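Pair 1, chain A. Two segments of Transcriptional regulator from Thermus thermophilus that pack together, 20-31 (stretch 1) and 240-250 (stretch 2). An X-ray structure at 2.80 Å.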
# COMPACT_ATOMS: atom_id res chain seq x y z
N GLY A 20 18.59 3.04 -10.50
CA GLY A 20 19.51 2.28 -11.31
C GLY A 20 19.39 2.61 -12.79
O GLY A 20 20.39 2.67 -13.49
N ILE A 21 18.16 2.81 -13.25
CA ILE A 21 17.90 3.14 -14.65
C ILE A 21 18.29 4.58 -14.96
O ILE A 21 18.94 4.85 -15.96
CB ILE A 21 16.41 2.97 -14.99
CG1 ILE A 21 16.01 1.49 -14.87
CG2 ILE A 21 16.14 3.49 -16.38
CD1 ILE A 21 14.53 1.23 -15.04
N GLU A 22 17.87 5.50 -14.09
CA GLU A 22 18.19 6.92 -14.28
C GLU A 22 19.69 7.10 -14.35
O GLU A 22 20.21 7.74 -15.26
CB GLU A 22 17.65 7.76 -13.13
CG GLU A 22 16.13 7.73 -13.00
CD GLU A 22 15.61 8.77 -12.02
OE1 GLU A 22 16.09 8.79 -10.86
OE2 GLU A 22 14.72 9.56 -12.40
N GLY A 23 20.39 6.53 -13.37
CA GLY A 23 21.83 6.63 -13.35
C GLY A 23 22.40 6.34 -14.72
O GLY A 23 23.29 7.05 -15.19
N VAL A 24 21.89 5.30 -15.36
CA VAL A 24 22.37 4.92 -16.68
C VAL A 24 21.84 5.82 -17.79
O VAL A 24 22.59 6.59 -18.38
CB VAL A 24 22.02 3.45 -17.00
CG1 VAL A 24 22.38 3.10 -18.43
CG2 VAL A 24 22.78 2.54 -16.05
N LEU A 25 20.53 5.75 -18.04
CA LEU A 25 19.92 6.54 -19.11
C LEU A 25 20.27 8.02 -19.18
O LEU A 25 20.48 8.54 -20.28
CB LEU A 25 18.40 6.37 -19.05
CG LEU A 25 17.91 4.98 -19.45
CD1 LEU A 25 16.40 4.95 -19.38
CD2 LEU A 25 18.39 4.64 -20.86
N LEU A 26 20.35 8.70 -18.04
CA LEU A 26 20.67 10.12 -18.04
C LEU A 26 22.13 10.40 -18.39
O LEU A 26 22.49 11.53 -18.67
CB LEU A 26 20.34 10.76 -16.68
CG LEU A 26 18.90 10.64 -16.17
CD1 LEU A 26 18.79 11.42 -14.87
CD2 LEU A 26 17.90 11.17 -17.19
N GLU A 27 22.96 9.37 -18.37
CA GLU A 27 24.36 9.54 -18.73
C GLU A 27 24.46 9.60 -20.25
O GLU A 27 25.37 10.21 -20.81
CB GLU A 27 25.19 8.36 -18.20
CG GLU A 27 26.62 8.32 -18.71
CD GLU A 27 27.59 9.03 -17.79
OE1 GLU A 27 27.81 8.52 -16.68
OE2 GLU A 27 28.12 10.10 -18.18
N GLN A 28 23.50 8.95 -20.91
CA GLN A 28 23.44 8.89 -22.37
C GLN A 28 22.47 9.91 -22.93
O GLN A 28 22.04 9.81 -24.08
CB GLN A 28 23.03 7.49 -22.82
CG GLN A 28 24.01 6.42 -22.42
CD GLN A 28 25.42 6.75 -22.86
OE1 GLN A 28 25.65 7.13 -24.00
NE2 GLN A 28 26.38 6.59 -21.96
N ARG A 29 22.12 10.88 -22.09
CA ARG A 29 21.20 11.96 -22.46
C ARG A 29 19.77 11.55 -22.81
O ARG A 29 19.14 12.17 -23.66
CB ARG A 29 21.78 12.77 -23.62
CG ARG A 29 23.12 13.41 -23.32
CD ARG A 29 23.61 14.23 -24.50
NE ARG A 29 24.89 14.86 -24.22
CZ ARG A 29 25.50 15.73 -25.02
NH1 ARG A 29 24.93 16.08 -26.18
NH2 ARG A 29 26.66 16.26 -24.68
N TYR A 30 19.26 10.50 -22.18
CA TYR A 30 17.88 10.08 -22.44
C TYR A 30 17.01 10.52 -21.27
O TYR A 30 17.48 10.61 -20.13
CB TYR A 30 17.77 8.56 -22.59
CG TYR A 30 18.04 8.04 -23.98
CD1 TYR A 30 19.34 7.99 -24.49
CD2 TYR A 30 17.00 7.58 -24.79
CE1 TYR A 30 19.59 7.50 -25.78
CE2 TYR A 30 17.24 7.10 -26.07
CZ TYR A 30 18.54 7.05 -26.56
OH TYR A 30 18.78 6.56 -27.82
N ASP A 31 15.75 10.82 -21.56
CA ASP A 31 14.81 11.24 -20.52
C ASP A 31 13.97 10.05 -20.09
O ASP A 31 13.66 9.18 -20.89
CB ASP A 31 13.89 12.36 -21.04
CG ASP A 31 14.52 13.74 -20.90
OD2 ASP A 31 13.99 14.56 -20.13
N ALA A 240 19.17 -3.27 -17.09
CA ALA A 240 17.96 -3.19 -17.90
C ALA A 240 18.05 -1.99 -18.84
O ALA A 240 17.65 -2.05 -20.00
CB ALA A 240 16.76 -3.03 -16.99
N ALA A 241 18.59 -0.88 -18.33
CA ALA A 241 18.74 0.32 -19.13
C ALA A 241 19.74 0.10 -20.28
O ALA A 241 19.44 0.41 -21.43
CB ALA A 241 19.19 1.48 -18.25
N GLN A 242 20.92 -0.44 -19.96
CA GLN A 242 21.95 -0.68 -20.96
C GLN A 242 21.47 -1.53 -22.12
O GLN A 242 21.72 -1.19 -23.28
CB GLN A 242 23.17 -1.35 -20.32
CG GLN A 242 24.29 -1.69 -21.32
CD GLN A 242 24.97 -0.46 -21.93
OE1 GLN A 242 25.56 -0.54 -23.01
NE2 GLN A 242 24.91 0.68 -21.23
N LEU A 243 20.79 -2.63 -21.82
CA LEU A 243 20.27 -3.51 -22.86
C LEU A 243 19.35 -2.71 -23.76
O LEU A 243 19.42 -2.82 -24.98
CB LEU A 243 19.48 -4.67 -22.26
CG LEU A 243 20.23 -5.76 -21.48
CD1 LEU A 243 19.25 -6.60 -20.71
CD2 LEU A 243 21.03 -6.61 -22.44
N LEU A 244 18.49 -1.90 -23.15
CA LEU A 244 17.54 -1.07 -23.88
C LEU A 244 18.27 -0.17 -24.86
O LEU A 244 17.88 -0.08 -26.03
CB LEU A 244 16.73 -0.22 -22.91
CG LEU A 244 15.58 0.58 -23.53
CD1 LEU A 244 14.55 -0.37 -24.10
CD2 LEU A 244 14.96 1.47 -22.48
N LEU A 245 19.31 0.50 -24.38
CA LEU A 245 20.12 1.40 -25.19
C LEU A 245 20.69 0.67 -26.38
O LEU A 245 20.58 1.12 -27.52
CB LEU A 245 21.29 1.95 -24.38
CG LEU A 245 21.10 3.18 -23.51
CD1 LEU A 245 22.42 3.51 -22.83
CD2 LEU A 245 20.64 4.36 -24.37
N GLU A 246 21.32 -0.47 -26.10
CA GLU A 246 21.91 -1.28 -27.15
C GLU A 246 20.86 -1.52 -28.21
O GLU A 246 21.13 -1.38 -29.40
CB GLU A 246 22.41 -2.60 -26.57
CG GLU A 246 23.76 -2.49 -25.87
CD GLU A 246 23.99 -3.59 -24.84
OE1 GLU A 246 23.34 -4.65 -24.93
OE2 GLU A 246 24.83 -3.39 -23.94
N ARG A 247 19.66 -1.85 -27.78
CA ARG A 247 18.57 -2.12 -28.70
C ARG A 247 18.09 -0.83 -29.38
O ARG A 247 17.83 -0.82 -30.58
CB ARG A 247 17.42 -2.79 -27.95
CG ARG A 247 16.90 -4.02 -28.65
CD ARG A 247 17.51 -5.32 -28.13
NE ARG A 247 17.56 -6.33 -29.18
CZ ARG A 247 17.52 -7.64 -28.98
NH1 ARG A 247 17.42 -8.14 -27.77
NH2 ARG A 247 17.57 -8.46 -30.02
N MET A 248 17.97 0.25 -28.61
CA MET A 248 17.52 1.52 -29.18
C MET A 248 18.56 2.05 -30.16
O MET A 248 18.24 2.83 -31.05
CB MET A 248 17.26 2.56 -28.09
CG MET A 248 16.04 2.27 -27.21
SD MET A 248 15.49 3.67 -26.18
CE MET A 248 16.96 4.05 -25.25
N ARG A 249 19.80 1.60 -29.99
CA ARG A 249 20.89 2.04 -30.86
C ARG A 249 21.16 1.08 -32.01
O ARG A 249 22.27 1.02 -32.53
CB ARG A 249 22.17 2.24 -30.04
CG ARG A 249 22.14 3.53 -29.22
CD ARG A 249 23.20 3.54 -28.14
NE ARG A 249 23.45 4.89 -27.65
CZ ARG A 249 24.25 5.17 -26.63
NH1 ARG A 249 24.88 4.19 -25.99
NH2 ARG A 249 24.45 6.43 -26.26
N GLY A 250 20.14 0.33 -32.40
CA GLY A 250 20.28 -0.57 -33.53
C GLY A 250 20.67 -2.02 -33.34
O GLY A 250 20.75 -2.75 -34.32

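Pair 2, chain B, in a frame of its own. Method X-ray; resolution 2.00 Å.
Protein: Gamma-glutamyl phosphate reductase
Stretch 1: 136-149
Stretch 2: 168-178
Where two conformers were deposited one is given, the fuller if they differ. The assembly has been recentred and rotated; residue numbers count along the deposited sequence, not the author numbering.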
# COMPACT_ATOMS: atom_id res chain seq x y z
N ARG B 136 2.89 8.86 10.68
CA ARG B 136 3.94 9.30 9.72
C ARG B 136 3.46 10.52 8.95
O ARG B 136 2.58 10.39 8.09
CB ARG B 136 4.34 8.21 8.71
CG ARG B 136 4.34 6.75 9.17
CD ARG B 136 4.81 5.71 8.13
NE ARG B 136 5.03 4.39 8.75
CZ ARG B 136 6.21 3.82 8.97
NH1 ARG B 136 7.35 4.43 8.65
NH2 ARG B 136 6.26 2.62 9.54
N PRO B 137 3.99 11.72 9.22
CA PRO B 137 3.45 12.92 8.58
C PRO B 137 3.62 12.97 7.06
O PRO B 137 2.82 13.62 6.42
CB PRO B 137 4.21 14.08 9.27
CG PRO B 137 4.86 13.45 10.46
CD PRO B 137 5.09 12.04 10.12
N ASN B 138 4.64 12.33 6.50
CA ASN B 138 4.78 12.26 5.03
C ASN B 138 3.55 11.71 4.31
O ASN B 138 3.28 12.08 3.17
CB ASN B 138 5.98 11.41 4.61
CG ASN B 138 5.90 9.99 5.16
OD1 ASN B 138 5.89 9.79 6.38
ND2 ASN B 138 5.83 8.99 4.26
N VAL B 139 2.80 10.85 5.00
CA VAL B 139 1.62 10.22 4.45
C VAL B 139 0.64 11.29 4.06
O VAL B 139 -0.06 11.15 3.07
CB VAL B 139 1.01 9.23 5.46
CG1 VAL B 139 -0.40 8.80 5.07
CG2 VAL B 139 1.96 8.00 5.62
N THR B 140 0.63 12.37 4.83
CA THR B 140 -0.21 13.52 4.57
C THR B 140 -0.03 14.07 3.15
O THR B 140 -1.00 14.32 2.45
CB THR B 140 0.11 14.60 5.63
OG1 THR B 140 -0.19 14.07 6.93
CG2 THR B 140 -0.77 15.84 5.48
N VAL B 141 1.20 14.30 2.76
CA VAL B 141 1.50 14.72 1.41
C VAL B 141 1.30 13.63 0.36
O VAL B 141 0.65 13.87 -0.68
CB VAL B 141 2.92 15.28 1.33
CG1 VAL B 141 3.35 15.52 -0.14
CG2 VAL B 141 3.00 16.58 2.15
N GLU B 142 1.85 12.45 0.63
CA GLU B 142 1.83 11.37 -0.35
C GLU B 142 0.42 11.06 -0.82
O GLU B 142 0.19 10.95 -2.00
CB GLU B 142 2.46 10.12 0.23
CG GLU B 142 3.95 10.25 0.42
CD GLU B 142 4.53 9.15 1.27
OE1 GLU B 142 3.78 8.17 1.56
OE2 GLU B 142 5.73 9.29 1.66
N THR B 143 -0.53 10.94 0.11
CA THR B 143 -1.88 10.58 -0.27
C THR B 143 -2.56 11.71 -0.95
O THR B 143 -3.23 11.49 -1.95
CB THR B 143 -2.69 10.08 0.93
OG1 THR B 143 -2.68 11.05 1.99
CG2 THR B 143 -2.05 8.82 1.52
N THR B 144 -2.37 12.94 -0.44
CA THR B 144 -2.96 14.14 -1.01
C THR B 144 -2.62 14.31 -2.48
O THR B 144 -3.51 14.53 -3.33
CB THR B 144 -2.51 15.37 -0.21
OG1 THR B 144 -3.13 15.37 1.10
CG2 THR B 144 -3.01 16.63 -0.86
N ILE B 145 -1.36 14.15 -2.81
CA ILE B 145 -0.93 14.43 -4.17
C ILE B 145 -1.39 13.36 -5.12
O ILE B 145 -1.69 13.65 -6.27
CB ILE B 145 0.60 14.69 -4.26
CG1 ILE B 145 1.41 13.46 -3.85
CG2 ILE B 145 0.98 15.97 -3.50
CD1 ILE B 145 2.90 13.65 -4.00
N LEU B 146 -1.47 12.12 -4.66
CA LEU B 146 -2.03 11.08 -5.48
C LEU B 146 -3.52 11.32 -5.73
O LEU B 146 -4.00 11.12 -6.84
CB LEU B 146 -1.81 9.74 -4.85
CG LEU B 146 -0.41 9.17 -5.08
CD1 LEU B 146 -0.17 7.98 -4.18
CD2 LEU B 146 -0.21 8.73 -6.54
N ALA B 147 -4.25 11.73 -4.69
CA ALA B 147 -5.66 12.02 -4.83
C ALA B 147 -5.89 13.20 -5.79
O ALA B 147 -6.70 13.13 -6.71
CB ALA B 147 -6.28 12.32 -3.48
N LEU B 148 -5.21 14.31 -5.55
CA LEU B 148 -5.43 15.49 -6.35
C LEU B 148 -5.14 15.21 -7.84
O LEU B 148 -5.90 15.63 -8.70
CB LEU B 148 -4.58 16.66 -5.84
CG LEU B 148 -4.89 17.27 -4.46
CD1 LEU B 148 -4.02 18.49 -4.21
CD2 LEU B 148 -6.34 17.59 -4.30
N LYS B 149 -4.04 14.49 -8.11
CA LYS B 149 -3.60 14.24 -9.47
C LYS B 149 -4.67 13.46 -10.20
O LYS B 149 -4.88 13.68 -11.41
CB LYS B 149 -2.35 13.43 -9.49
CG LYS B 149 -1.85 13.03 -10.89
CD LYS B 149 -1.08 14.14 -11.57
CE LYS B 149 -0.66 13.77 -13.02
NZ LYS B 149 0.64 14.36 -13.40
N ALA B 168 0.41 21.81 10.24
CA ALA B 168 1.31 22.69 9.55
C ALA B 168 1.48 22.28 8.08
O ALA B 168 1.53 23.15 7.20
CB ALA B 168 2.68 22.70 10.26
N ILE B 169 1.57 20.98 7.80
CA ILE B 169 1.70 20.50 6.44
C ILE B 169 0.40 20.84 5.67
O ILE B 169 0.43 21.39 4.53
CB ILE B 169 1.99 18.98 6.41
CG1 ILE B 169 3.43 18.68 6.85
CG2 ILE B 169 1.79 18.46 5.03
CD1 ILE B 169 3.69 17.28 7.29
N VAL B 170 -0.74 20.54 6.29
CA VAL B 170 -2.03 20.79 5.63
C VAL B 170 -2.21 22.29 5.36
O VAL B 170 -2.75 22.68 4.33
CB VAL B 170 -3.23 20.22 6.41
CG1 VAL B 170 -4.59 20.77 5.87
CG2 VAL B 170 -3.24 18.70 6.31
N SER B 171 -1.73 23.11 6.29
CA SER B 171 -1.80 24.53 6.11
C SER B 171 -0.98 24.94 4.88
O SER B 171 -1.44 25.74 4.08
CB SER B 171 -1.35 25.24 7.39
OG SER B 171 -1.26 26.65 7.20
N ALA B 172 0.23 24.40 4.73
CA ALA B 172 1.06 24.67 3.56
C ALA B 172 0.41 24.23 2.23
O ALA B 172 0.44 24.94 1.24
CB ALA B 172 2.36 24.04 3.73
N ILE B 173 -0.20 23.03 2.22
CA ILE B 173 -0.90 22.50 1.08
C ILE B 173 -2.01 23.45 0.63
O ILE B 173 -2.12 23.77 -0.55
CB ILE B 173 -1.50 21.08 1.42
CG1 ILE B 173 -0.38 20.02 1.56
CG2 ILE B 173 -2.56 20.71 0.38
CD1 ILE B 173 -0.82 18.63 2.17
N ARG B 174 -2.84 23.90 1.58
CA ARG B 174 -4.00 24.77 1.26
C ARG B 174 -3.54 26.18 0.79
O ARG B 174 -4.20 26.83 -0.01
CB ARG B 174 -4.92 24.88 2.47
CG ARG B 174 -5.65 23.60 2.76
CD ARG B 174 -6.33 23.57 4.11
NE ARG B 174 -7.33 24.62 4.31
CZ ARG B 174 -8.63 24.49 4.13
NH1 ARG B 174 -9.16 23.39 3.65
NH2 ARG B 174 -9.43 25.52 4.39
N GLU B 175 -2.44 26.65 1.34
CA GLU B 175 -1.84 27.90 0.85
C GLU B 175 -1.51 27.75 -0.63
O GLU B 175 -1.70 28.67 -1.40
CB GLU B 175 -0.52 28.19 1.54
CG GLU B 175 -0.56 28.96 2.81
CD GLU B 175 0.87 29.34 3.20
OE1 GLU B 175 1.36 30.39 2.72
OE2 GLU B 175 1.50 28.57 3.96
N ALA B 176 -0.97 26.59 -1.01
CA ALA B 176 -0.67 26.36 -2.42
C ALA B 176 -1.95 26.33 -3.24
O ALA B 176 -1.99 26.91 -4.30
CB ALA B 176 0.09 25.10 -2.61
N LEU B 177 -2.97 25.63 -2.76
CA LEU B 177 -4.21 25.44 -3.51
C LEU B 177 -4.88 26.77 -3.79
O LEU B 177 -5.46 26.99 -4.85
CB LEU B 177 -5.20 24.53 -2.74
CG LEU B 177 -4.82 23.05 -2.60
CD1 LEU B 177 -5.94 22.27 -1.98
CD2 LEU B 177 -4.48 22.48 -3.92
N LYS B 178 -4.80 27.65 -2.80
CA LYS B 178 -5.36 28.99 -2.88
C LYS B 178 -4.78 29.81 -4.05
O LYS B 178 -5.39 30.76 -4.47
CB LYS B 178 -5.09 29.77 -1.58
CG LYS B 178 -6.29 29.95 -0.66
CD LYS B 178 -6.47 31.43 -0.25
CE LYS B 178 -5.54 31.87 0.88
NZ LYS B 178 -6.20 32.91 1.78

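What backbone arrangement do the two pairs have in common? Each sets two helices side by side, running in roughly the same direction. The axes cross at -40° in pair 1 and -32° in pair 2, with closest approaches of 9.0 Å and 10.0 Å. Fourteen central residues superpose with an RMSD of 0.6 Å. The agreement is tight around A:Val24 and B:Thr140 in the first stretch, and around A:Gln242 and B:Val170 in the second. It loosens toward A:Arg29 and B:Ile145, where the chain of pair 1 has turned into a loop while pair 2 continues as helix.

How is the space filled where the helices come close? In pair 1 the small side chain of A:Ala241 points toward stretch 1 and is met by two larger ones: A:Val24 CG1 lies 3.6 Å from A:Ala241 CB, and A:Leu25 CG lies 3.9 Å from the same CB. Pair 2 places B:Ile169 at the position of A:Ala241, facing B:Thr140 and B:Val141, which match A:Val24 and A:Leu25. Here B:Ile169 CG2 sits 3.6 Å from B:Val141 CG2 and 3.7 Å from B:Thr140 CG2, so the threonine presents its methyl to the neighbouring helix. The longer isoleucine also reaches B:Pro137, whose CB is 3.8 Å from B:Ile169 CD1.

What happens one turn further along the second helix? A:Leu245 and B:Ile173 occupy matching positions, with side-chain centres only 0.9 Å apart after superposition, and they meet partners at matching positions, filled by different residues. The CB of A:Leu245 points sideways while the end of the side chain comes nearer, and its CD1 packs 3.3 Å from A:Gln28 CG, using the aliphatic part of a polar residue. B:Ile173 points toward stretch 1, and its CD1 lies 4.1 Å from OG1 of B:Thr144, the counterpart of A:Gln28. That hydroxyl is already engaged within its own helix, B:Thr144 OG1 donating a hydrogen bond to B:Thr140 O at 2.7 Å, so a polar side chain can face the isoleucine without an unpaired donor.

How does each contact end? Pair 1 has a polar closure: A:Arg249 NH2 donates a hydrogen bond to A:Gln28 OE1 at 2.7 Å, with the oxygen at the edge of the guanidinium, near its plane. At the position of this arginine pair 2 has B:Leu177, whose CD2 meets B:Leu148 CD1 at 4.0 Å, and no hydrogen bond crosses between its stretches. B:Leu148 lies on the continuing helix of pair 2 and has no counterpart in pair 1. Nor does A:Tyr30, which follows the loop of pair 1, have one in pair 2. One face of the A:Tyr30 ring is covered by A:Leu245 CD2, 4.0 Å from the ring centroid in a CH-pi contact, while A:Met248 CE approaches A:Tyr30 CE2 to 3.2 Å. A:Met248 matches B:Ala176, which makes no contact with stretch 1. With these additions pair 1 buries 489 Å², against 326 Å² in pair 2.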